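Tyrosine--tRNA ligase, mitochondrial (Coccidioides posadasii, PDB 5IJX) probably joins L-tyrosine to mitochondrial tRNA(Tyr) at the expense of ATP, this chain being the truncated form with the class I catalytic domain. Local coordinates at residues F37-L46 with M88-L98. Numbering follows the deposited sequence.
Sequences FLSFLEERGL and MILGWAYVHGL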
# COMPACT_ATOMS: atom_id res chain seq x y z
N PHE A 37 4.16 31.46 -21.14
CA PHE A 37 2.97 30.63 -21.19
C PHE A 37 2.12 30.81 -19.93
O PHE A 37 0.89 30.90 -20.02
CB PHE A 37 3.37 29.16 -21.36
CG PHE A 37 2.21 28.23 -21.51
CD1 PHE A 37 1.43 28.25 -22.66
CD2 PHE A 37 1.90 27.32 -20.52
CE1 PHE A 37 0.36 27.38 -22.81
CE2 PHE A 37 0.83 26.45 -20.66
CZ PHE A 37 0.06 26.48 -21.80
N LEU A 38 2.76 30.86 -18.76
CA LEU A 38 2.01 31.04 -17.52
C LEU A 38 1.29 32.38 -17.52
O LEU A 38 0.10 32.46 -17.18
CB LEU A 38 2.96 30.93 -16.32
CG LEU A 38 2.30 30.94 -14.95
CD1 LEU A 38 1.37 29.75 -14.78
CD2 LEU A 38 3.36 30.96 -13.86
N SER A 39 2.00 33.46 -17.88
CA SER A 39 1.36 34.77 -17.99
C SER A 39 0.13 34.70 -18.89
O SER A 39 -0.92 35.28 -18.57
CB SER A 39 2.36 35.79 -18.52
OG SER A 39 1.76 37.06 -18.67
N PHE A 40 0.24 33.98 -20.01
CA PHE A 40 -0.90 33.85 -20.92
C PHE A 40 -2.06 33.14 -20.24
O PHE A 40 -3.20 33.62 -20.27
CB PHE A 40 -0.46 33.11 -22.18
CG PHE A 40 -1.59 32.82 -23.13
CD1 PHE A 40 -2.20 33.85 -23.83
CD2 PHE A 40 -2.03 31.53 -23.32
CE1 PHE A 40 -3.24 33.58 -24.71
CE2 PHE A 40 -3.06 31.25 -24.20
CZ PHE A 40 -3.67 32.28 -24.89
N LEU A 41 -1.79 31.98 -19.62
CA LEU A 41 -2.85 31.28 -18.90
C LEU A 41 -3.53 32.20 -17.89
O LEU A 41 -4.75 32.14 -17.70
CB LEU A 41 -2.28 30.05 -18.18
CG LEU A 41 -1.86 28.84 -19.02
CD1 LEU A 41 -1.42 27.71 -18.10
CD2 LEU A 41 -2.99 28.36 -19.93
N GLU A 42 -2.75 33.06 -17.23
CA GLU A 42 -3.33 34.00 -16.27
C GLU A 42 -4.25 34.99 -16.97
O GLU A 42 -5.38 35.23 -16.53
CB GLU A 42 -2.22 34.73 -15.52
CG GLU A 42 -1.39 33.85 -14.61
CD GLU A 42 -0.24 34.59 -13.95
OE1 GLU A 42 0.13 35.67 -14.46
OE2 GLU A 42 0.29 34.10 -12.93
N GLU A 43 -3.79 35.59 -18.08
CA GLU A 43 -4.62 36.56 -18.78
C GLU A 43 -5.88 35.92 -19.34
O GLU A 43 -6.82 36.64 -19.70
CB GLU A 43 -3.81 37.24 -19.89
CG GLU A 43 -4.12 36.79 -21.32
CD GLU A 43 -3.29 37.54 -22.35
OE1 GLU A 43 -2.58 38.50 -21.96
OE2 GLU A 43 -3.36 37.19 -23.54
N ARG A 44 -5.94 34.59 -19.42
CA ARG A 44 -7.16 33.89 -19.79
C ARG A 44 -8.01 33.51 -18.58
O ARG A 44 -9.10 32.96 -18.76
CB ARG A 44 -6.82 32.62 -20.59
CG ARG A 44 -5.98 32.86 -21.83
CD ARG A 44 -6.70 33.67 -22.89
NE ARG A 44 -7.83 32.96 -23.48
CZ ARG A 44 -8.40 33.27 -24.65
NH1 ARG A 44 -7.93 34.28 -25.37
NH2 ARG A 44 -9.42 32.56 -25.10
N GLY A 45 -7.54 33.77 -17.36
CA GLY A 45 -8.31 33.47 -16.18
C GLY A 45 -8.41 32.00 -15.85
O GLY A 45 -9.26 31.61 -15.04
N LEU A 46 -7.56 31.16 -16.46
CA LEU A 46 -7.56 29.73 -16.16
C LEU A 46 -6.72 29.38 -14.94
O LEU A 46 -6.71 28.21 -14.54
CB LEU A 46 -7.05 28.94 -17.37
CG LEU A 46 -7.92 28.98 -18.63
CD1 LEU A 46 -7.22 28.24 -19.77
CD2 LEU A 46 -9.30 28.39 -18.38
N MSE A 88 -8.78 22.64 -20.75
CA MSE A 88 -8.47 23.84 -21.51
C MSE A 88 -6.98 24.12 -21.38
O MSE A 88 -6.28 24.22 -22.39
CB MSE A 88 -9.29 25.04 -21.02
CG MSE A 88 -10.78 24.97 -21.32
SE MSE A 88 -11.21 24.66 -23.19
CE MSE A 88 -10.07 26.01 -24.00
N ILE A 89 -6.49 24.19 -20.14
CA ILE A 89 -5.06 24.41 -19.93
C ILE A 89 -4.26 23.39 -20.73
O ILE A 89 -3.43 23.75 -21.58
CB ILE A 89 -4.71 24.36 -18.43
CG1 ILE A 89 -5.31 25.59 -17.72
CG2 ILE A 89 -3.20 24.28 -18.22
CD1 ILE A 89 -4.92 25.75 -16.26
N LEU A 90 -4.54 22.10 -20.52
CA LEU A 90 -3.87 21.07 -21.31
C LEU A 90 -3.93 21.41 -22.79
O LEU A 90 -2.90 21.46 -23.47
CB LEU A 90 -4.51 19.70 -21.06
CG LEU A 90 -4.29 19.03 -19.69
CD1 LEU A 90 -4.72 17.58 -19.77
CD2 LEU A 90 -2.85 19.13 -19.21
N GLY A 91 -5.13 21.68 -23.30
CA GLY A 91 -5.30 22.07 -24.68
C GLY A 91 -4.29 23.12 -25.06
O GLY A 91 -3.45 22.91 -25.94
N TRP A 92 -4.33 24.25 -24.35
CA TRP A 92 -3.36 25.31 -24.62
C TRP A 92 -1.95 24.74 -24.60
O TRP A 92 -1.21 24.84 -25.59
CB TRP A 92 -3.52 26.44 -23.60
CG TRP A 92 -4.73 27.30 -23.84
CD1 TRP A 92 -5.84 27.40 -23.05
CD2 TRP A 92 -4.95 28.18 -24.95
NE1 TRP A 92 -6.73 28.28 -23.60
CE2 TRP A 92 -6.21 28.78 -24.77
CE3 TRP A 92 -4.20 28.52 -26.08
CZ2 TRP A 92 -6.74 29.70 -25.67
CZ3 TRP A 92 -4.73 29.44 -26.98
CH2 TRP A 92 -5.99 30.01 -26.76
N ALA A 93 -1.58 24.10 -23.49
CA ALA A 93 -0.26 23.49 -23.39
C ALA A 93 0.07 22.71 -24.65
O ALA A 93 1.11 22.92 -25.28
CB ALA A 93 -0.20 22.58 -22.16
N TYR A 94 -0.84 21.82 -25.06
CA TYR A 94 -0.58 20.99 -26.22
C TYR A 94 -0.25 21.83 -27.45
O TYR A 94 0.77 21.61 -28.12
CB TYR A 94 -1.77 20.08 -26.50
CG TYR A 94 -1.68 19.35 -27.82
CD1 TYR A 94 -0.76 18.32 -27.99
CD2 TYR A 94 -2.50 19.67 -28.88
CE1 TYR A 94 -0.67 17.64 -29.19
CE2 TYR A 94 -2.42 19.00 -30.08
CZ TYR A 94 -1.50 17.99 -30.23
OH TYR A 94 -1.42 17.32 -31.43
N VAL A 95 -1.07 22.84 -27.73
CA VAL A 95 -0.95 23.57 -28.99
C VAL A 95 0.23 24.53 -28.88
O VAL A 95 0.55 25.24 -29.85
CB VAL A 95 -2.24 24.32 -29.36
CG1 VAL A 95 -3.40 23.34 -29.54
CG2 VAL A 95 -2.58 25.38 -28.31
N HIS A 96 0.86 24.58 -27.71
CA HIS A 96 2.06 25.39 -27.55
C HIS A 96 3.33 24.55 -27.55
O HIS A 96 4.40 25.06 -27.19
CB HIS A 96 1.97 26.23 -26.26
CG HIS A 96 1.19 27.50 -26.43
ND1 HIS A 96 1.78 28.74 -26.47
CD2 HIS A 96 -0.14 27.71 -26.56
CE1 HIS A 96 0.86 29.67 -26.63
NE2 HIS A 96 -0.32 29.07 -26.69
N GLY A 97 3.25 23.29 -27.96
CA GLY A 97 4.41 22.43 -28.03
C GLY A 97 4.77 21.73 -26.74
O GLY A 97 5.72 20.94 -26.73
N LEU A 98 4.05 22.00 -25.66
CA LEU A 98 4.27 21.32 -24.40
C LEU A 98 3.47 20.03 -24.36
O LEU A 98 2.43 19.91 -25.02
CB LEU A 98 3.89 22.22 -23.22
CG LEU A 98 4.81 23.42 -23.03
CD1 LEU A 98 4.09 24.57 -22.33
CD2 LEU A 98 6.05 23.01 -22.24
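A93, which touches the F37 ring, has its O held by two backbone amides, H96 N (3.0 Å) and L98 N (3.1 Å), which reach it from opposite faces of its plane. The second bond belongs to the Schellman motif closing helix 84-95 of the class I synthetase fold; its C-prime residue, G97, has a positive phi that suits glycine. This helix connects strands 67-72 and 99-104, neighbours in the parallel part of the sheet. Helix 37-43 packs beside it: the axes of segments 37-43 and 88-95 approach to 11.5 Å, with 141° between their N-to-C directions.

No hydrogen bond joins the two segments; apolar packing holds them, with F37, F40, W92 and H96 forming an aromatic cluster. F37 extends across the interface because chi1 (-176°) swings CG opposite the backbone N. Its CZ points edge-on at the backbone around A93 N and meets A93 CB, a lone methyl of little bulk, and CE1 lies over one face of the H96 ring. L98 CD1 makes a CH-pi contact over one face of F37, 4.1 Å from the centroid, and L41 CG lies over the other. F40 drives its edge into the face of the W92 six-membered ring, planes at 80°.

W92 CZ2 lies over one face of the R44 guanidinium, offset toward its rim, while NE and NH1 donate to K331 O and V336 O, so a long, branched donor suits this buried place. Beyond the Schellman turn at G45, L46 packs beside the indole, its CB 3.8 Å from I89 CG1 and its CD1 3.7 Å from W92 CD1.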